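Local structure of calcium homeostasis modulator protein 5 (Homo sapiens, 7D60) at residues Ser21-Leu26 with Pro111-Ser116; Phe124-Met129 with Lys155-Lys160. The protein may assemble into undecameric large-pore channels in the membrane, with gating and ion conductance probably regulated by membrane lipids. All blocks are in the same frame, centred on the assembly; numbering follows the deposited sequence.

Overall arrangement
Both contacts involve the transmembrane segment S3, on which helix 109-120 and most of helix 123-130 lie. Contact 1 comes first along the chain. It packs residues 21-26 of S1 against residues 111-116, in the membrane part of the subunit. Contact 2 follows in series. It joins residues 124-129 to residues 155-160 in the extracellular loop before helix 168-203. The two centres are about 25 Å apart, and contact 2 lies much farther from the centre of the chain. W114 and F124 link them by packing, with W114 CZ2 4.3 Å from F124 CE1. S3 thus meets S1 within the membrane and the extracellular loop beyond it.

Contact 1: residues Ser21-Leu26 with Pro111-Ser116; sequences SFMALL and PVMWLS
M113 reaches M23 and A24 because its CG is turned anti to the carbonyl carbon (chi1 -71°), beside the backbone N, and the chain then bends at chi3 (-33°). On the other helix, the CG of M23 lies beside the carbonyl carbon (chi1 -154°), and this chain also bends at chi3. The two methionine side chains cross at about a right angle. The methyl CE of M113 does most of the touching. It sits 3.8 Å from M23 CG and equally close to M23 CB and CE. The same methyl also packs against the backbone, 3.6 Å from M23 C and 3.6 Å from A24 N. Farther back along the chain, M113 SD lies 4.2 Å from A24 CB. A24 CA lies 6.9 Å from M113 CA, a spacing consistent with the small side chain at A24. The side chains that meet are apolar, and the M113 methyl also rests on the S1 backbone. The contact is small, burying 124 Å² in total, and M113 supplies most of it. One turn on, S116 OG donates to V112 O at 3.1 Å, and S116 N bonds the same oxygen from the opposite face of its plane. The hydroxyl is thereby satisfied within its own helix. M23 O accepts a bond from T27 OG1, and M113 also touches T27. A bound 1,2-dioctanoyl-sn-glycero-3-phosphate touches M23. Around this S1-S3 pair, P111 and W114 pack on helix 47-68, V112 and S116 pack on helix 168-203, and L115 touches both of these helices.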
loop_
_atom_site.group_PDB
_atom_site.type_symbol
_atom_site.label_atom_id
_atom_site.label_comp_id
_atom_site.label_asym_id
_atom_site.label_seq_id
_atom_site.Cartn_x
_atom_site.Cartn_y
_atom_site.Cartn_z
ATOM N N SER A 21 -5.274 -13.626 34.372
ATOM C CA SER A 21 -4.028 -13.550 33.624
ATOM C C SER A 21 -3.762 -12.158 33.084
ATOM O O SER A 21 -2.604 -11.807 32.837
ATOM C CB SER A 21 -4.040 -14.541 32.461
ATOM O OG SER A 21 -3.834 -15.862 32.917
ATOM N N PHE A 22 -4.808 -11.362 32.877
ATOM C CA PHE A 22 -4.613 -9.974 32.487
ATOM C C PHE A 22 -4.260 -9.105 33.683
ATOM O O PHE A 22 -3.666 -8.036 33.515
ATOM C CB PHE A 22 -5.866 -9.440 31.798
ATOM C CG PHE A 22 -5.628 -8.203 30.993
ATOM C CD1 PHE A 22 -6.026 -6.965 31.468
ATOM C CD2 PHE A 22 -4.995 -8.275 29.763
ATOM C CE1 PHE A 22 -5.804 -5.818 30.728
ATOM C CE2 PHE A 22 -4.767 -7.135 29.018
ATOM C CZ PHE A 22 -5.173 -5.903 29.502
ATOM N N MET A 23 -4.623 -9.540 34.888
ATOM C CA MET A 23 -4.204 -8.826 36.087
ATOM C C MET A 23 -2.727 -9.043 36.372
ATOM O O MET A 23 -2.059 -8.145 36.893
ATOM C CB MET A 23 -5.042 -9.271 37.281
ATOM C CG MET A 23 -5.146 -8.239 38.374
ATOM S SD MET A 23 -6.575 -8.518 39.426
ATOM C CE MET A 23 -6.108 -10.051 40.206
ATOM N N ALA A 24 -2.201 -10.224 36.042
ATOM C CA ALA A 24 -0.786 -10.491 36.262
ATOM C C ALA A 24 0.087 -9.765 35.252
ATOM O O ALA A 24 1.215 -9.381 35.575
ATOM C CB ALA A 24 -0.521 -11.992 36.206
ATOM N N LEU A 25 -0.411 -9.565 34.035
ATOM C CA LEU A 25 0.360 -8.848 33.030
ATOM C C LEU A 25 0.376 -7.350 33.300
ATOM O O LEU A 25 1.311 -6.659 32.884
ATOM C CB LEU A 25 -0.201 -9.155 31.638
ATOM C CG LEU A 25 0.546 -8.751 30.362
ATOM C CD1 LEU A 25 0.309 -9.805 29.301
ATOM C CD2 LEU A 25 0.092 -7.399 29.832
ATOM N N LEU A 26 -0.638 -6.831 33.990
ATOM C CA LEU A 26 -0.639 -5.419 34.345
ATOM C C LEU A 26 0.225 -5.152 35.568
ATOM O O LEU A 26 0.799 -4.069 35.699
ATOM C CB LEU A 26 -2.066 -4.938 34.591
ATOM C CG LEU A 26 -2.781 -4.337 33.381
ATOM C CD1 LEU A 26 -4.263 -4.195 33.662
ATOM C CD2 LEU A 26 -2.171 -2.998 33.020
ATOM N N PRO A 111 -3.045 -7.440 45.815
ATOM C CA PRO A 111 -1.900 -7.157 46.702
ATOM C C PRO A 111 -0.830 -8.235 46.727
ATOM O O PRO A 111 0.359 -7.904 46.751
ATOM C CB PRO A 111 -2.561 -7.003 48.074
ATOM C CG PRO A 111 -3.836 -6.442 47.781
ATOM C CD PRO A 111 -4.297 -7.049 46.495
ATOM N N VAL A 112 -1.209 -9.513 46.736
ATOM C CA VAL A 112 -0.221 -10.586 46.796
ATOM C C VAL A 112 0.519 -10.712 45.469
ATOM O O VAL A 112 1.722 -10.989 45.442
ATOM C CB VAL A 112 -0.914 -11.894 47.229
ATOM C CG1 VAL A 112 -0.002 -13.093 47.111
ATOM C CG2 VAL A 112 -1.379 -11.773 48.656
ATOM N N MET A 113 -0.157 -10.445 44.353
ATOM C CA MET A 113 0.522 -10.445 43.065
ATOM C C MET A 113 1.457 -9.255 42.894
ATOM O O MET A 113 2.347 -9.308 42.045
ATOM C CB MET A 113 -0.496 -10.462 41.928
ATOM C CG MET A 113 -1.231 -11.781 41.781
ATOM S SD MET A 113 -1.936 -12.060 40.147
ATOM C CE MET A 113 -2.352 -10.393 39.667
ATOM N N TRP A 114 1.274 -8.185 43.667
ATOM C CA TRP A 114 2.234 -7.088 43.634
ATOM C C TRP A 114 3.482 -7.434 44.429
ATOM O O TRP A 114 4.599 -7.179 43.976
ATOM C CB TRP A 114 1.601 -5.805 44.172
ATOM C CG TRP A 114 2.607 -4.757 44.531
ATOM C CD1 TRP A 114 3.075 -4.456 45.774
ATOM C CD2 TRP A 114 3.280 -3.881 43.631
ATOM N NE1 TRP A 114 3.997 -3.454 45.702
ATOM C CE2 TRP A 114 4.141 -3.081 44.395
ATOM C CE3 TRP A 114 3.237 -3.694 42.249
ATOM C CZ2 TRP A 114 4.947 -2.109 43.828
ATOM C CZ3 TRP A 114 4.036 -2.732 41.689
ATOM C CH2 TRP A 114 4.881 -1.949 42.476
ATOM N N LEU A 115 3.307 -8.013 45.616
ATOM C CA LEU A 115 4.420 -8.326 46.498
ATOM C C LEU A 115 5.326 -9.415 45.950
ATOM O O LEU A 115 6.480 -9.506 46.365
ATOM C CB LEU A 115 3.891 -8.757 47.858
ATOM C CG LEU A 115 3.726 -7.672 48.905
ATOM C CD1 LEU A 115 2.843 -8.172 50.017
ATOM C CD2 LEU A 115 5.082 -7.289 49.440
ATOM N N SER A 116 4.833 -10.242 45.037
ATOM C CA SER A 116 5.629 -11.310 44.460
ATOM C C SER A 116 6.469 -10.836 43.288
ATOM O O SER A 116 7.624 -11.240 43.159
ATOM C CB SER A 116 4.717 -12.445 44.015
ATOM O OG SER A 116 4.052 -13.011 45.122
#

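Contact 2: residues Phe124-Met129 with Lys155-Lys160; sequences FYECAM and KVSCGK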
loop_
_atom_site.group_PDB
_atom_site.type_symbol
_atom_site.label_atom_id
_atom_site.label_comp_id
_atom_site.label_asym_id
_atom_site.label_seq_id
_atom_site.Cartn_x
_atom_site.Cartn_y
_atom_site.Cartn_z
ATOM N N PHE A 124 13.774 -3.421 45.516
ATOM C CA PHE A 124 13.198 -2.804 46.704
ATOM C C PHE A 124 13.712 -3.450 47.980
ATOM O O PHE A 124 13.814 -2.781 49.009
ATOM C CB PHE A 124 11.669 -2.880 46.686
ATOM C CG PHE A 124 11.024 -2.242 45.485
ATOM C CD1 PHE A 124 9.827 -2.731 45.003
ATOM C CD2 PHE A 124 11.590 -1.157 44.853
ATOM C CE1 PHE A 124 9.219 -2.162 43.909
ATOM C CE2 PHE A 124 10.985 -0.590 43.752
ATOM C CZ PHE A 124 9.799 -1.093 43.283
ATOM N N TYR A 125 14.031 -4.742 47.936
ATOM C CA TYR A 125 14.553 -5.427 49.112
ATOM C C TYR A 125 16.021 -5.115 49.335
ATOM O O TYR A 125 16.475 -5.096 50.481
ATOM C CB TYR A 125 14.342 -6.935 48.962
ATOM C CG TYR A 125 14.865 -7.811 50.087
ATOM C CD1 TYR A 125 14.071 -8.113 51.178
ATOM C CD2 TYR A 125 16.141 -8.371 50.034
ATOM C CE1 TYR A 125 14.536 -8.916 52.193
ATOM C CE2 TYR A 125 16.609 -9.171 51.040
ATOM C CZ TYR A 125 15.804 -9.441 52.115
ATOM O OH TYR A 125 16.272 -10.245 53.121
ATOM N N GLU A 126 16.770 -4.887 48.258
ATOM C CA GLU A 126 18.189 -4.577 48.371
ATOM C C GLU A 126 18.407 -3.218 49.028
ATOM O O GLU A 126 19.327 -3.054 49.838
ATOM C CB GLU A 126 18.820 -4.641 46.982
ATOM C CG GLU A 126 20.148 -3.945 46.820
ATOM C CD GLU A 126 20.615 -3.943 45.380
ATOM O OE1 GLU A 126 20.174 -4.824 44.614
ATOM O OE2 GLU A 126 21.418 -3.065 45.011
ATOM N N CYS A 127 17.546 -2.246 48.719
ATOM C CA CYS A 127 17.608 -0.942 49.371
ATOM C C CYS A 127 17.193 -1.030 50.835
ATOM O O CYS A 127 17.790 -0.373 51.690
ATOM C CB CYS A 127 16.729 0.051 48.609
ATOM S SG CYS A 127 16.921 1.808 49.016
ATOM N N ALA A 128 16.195 -1.850 51.152
ATOM C CA ALA A 128 15.671 -1.880 52.512
ATOM C C ALA A 128 16.522 -2.730 53.449
ATOM O O ALA A 128 16.646 -2.407 54.634
ATOM C CB ALA A 128 14.230 -2.383 52.508
ATOM N N MET A 129 17.105 -3.822 52.954
ATOM C CA MET A 129 17.938 -4.685 53.785
ATOM C C MET A 129 19.317 -4.093 54.051
ATOM O O MET A 129 19.982 -4.519 55.000
ATOM C CB MET A 129 18.067 -6.067 53.129
ATOM C CG MET A 129 18.523 -7.209 54.026
ATOM S SD MET A 129 17.890 -7.153 55.707
ATOM C CE MET A 129 16.259 -7.846 55.487
ATOM N N LYS A 155 25.712 1.836 51.759
ATOM C CA LYS A 155 26.201 2.517 50.575
ATOM C C LYS A 155 26.469 1.572 49.417
ATOM O O LYS A 155 26.960 2.018 48.382
ATOM C CB LYS A 155 27.474 3.298 50.904
ATOM C CG LYS A 155 27.218 4.665 51.491
ATOM C CD LYS A 155 28.503 5.434 51.661
ATOM C CE LYS A 155 29.087 5.203 53.035
ATOM N NZ LYS A 155 28.085 5.469 54.096
ATOM N N VAL A 156 26.140 0.287 49.555
ATOM C CA VAL A 156 26.515 -0.699 48.548
ATOM C C VAL A 156 25.677 -0.574 47.278
ATOM O O VAL A 156 26.095 -1.047 46.216
ATOM C CB VAL A 156 26.431 -2.111 49.165
ATOM C CG1 VAL A 156 24.997 -2.609 49.238
ATOM C CG2 VAL A 156 27.318 -3.095 48.425
ATOM N N SER A 157 24.519 0.085 47.340
ATOM C CA SER A 157 23.682 0.221 46.154
ATOM C C SER A 157 24.194 1.318 45.233
ATOM O O SER A 157 24.312 1.117 44.020
ATOM C CB SER A 157 22.236 0.501 46.562
ATOM O OG SER A 157 21.634 -0.645 47.132
ATOM N N CYS A 158 24.518 2.484 45.795
ATOM C CA CYS A 158 24.964 3.636 45.020
ATOM C C CYS A 158 26.388 3.499 44.498
ATOM O O CYS A 158 26.828 4.362 43.732
ATOM C CB CYS A 158 24.884 4.916 45.864
ATOM S SG CYS A 158 23.359 5.192 46.802
ATOM N N GLY A 159 27.112 2.452 44.880
ATOM C CA GLY A 159 28.546 2.448 44.704
ATOM C C GLY A 159 29.178 3.379 45.724
ATOM O O GLY A 159 28.581 3.694 46.759
ATOM N N LYS A 160 30.390 3.839 45.403
ATOM C CA LYS A 160 31.154 4.806 46.201
ATOM C C LYS A 160 31.376 4.303 47.629
ATOM O O LYS A 160 30.972 4.925 48.612
ATOM C CB LYS A 160 30.485 6.191 46.199
ATOM C CG LYS A 160 30.022 6.676 44.833
ATOM C CD LYS A 160 28.793 7.560 44.955
ATOM C CE LYS A 160 29.120 8.875 45.643
ATOM N NZ LYS A 160 27.946 9.796 45.682
#
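S157 and E126 carry this contact through one hydrogen bond. S157 OG donates to E126 OE2 at 3.2 Å. E126 OE2 receives it on its anti lone pair, the one away from the other carboxylate oxygen. The hydroxyl also lies beside the glutamate chain, with S157 OG 3.6 Å from E126 CG. E126 reaches the loop with CG anti to the backbone N (chi1 161°) and an extended chain beyond, while S157 OG sits beside its own backbone N, anti to the carbonyl carbon. Replacing E126 by an alanine would probably leave the S157 hydroxyl without this acceptor and open a gap between helix and loop. Further out, E126 O accepts a bond from S130 OG, and the E126 side chain touches K172 of helix 168-203. Disulfides place both backbones: C127, next to E126, is joined to C41, and C158, next to S157, is joined to C43. The loop and the end of S3 are therefore tied covalently to the S1-S2 linker, and the polar bond adds a direct link between them. If the carboxylate is ionised, the hydroxyl would probably stabilise its charge without neutralising it, and nearby K172 could help balance it.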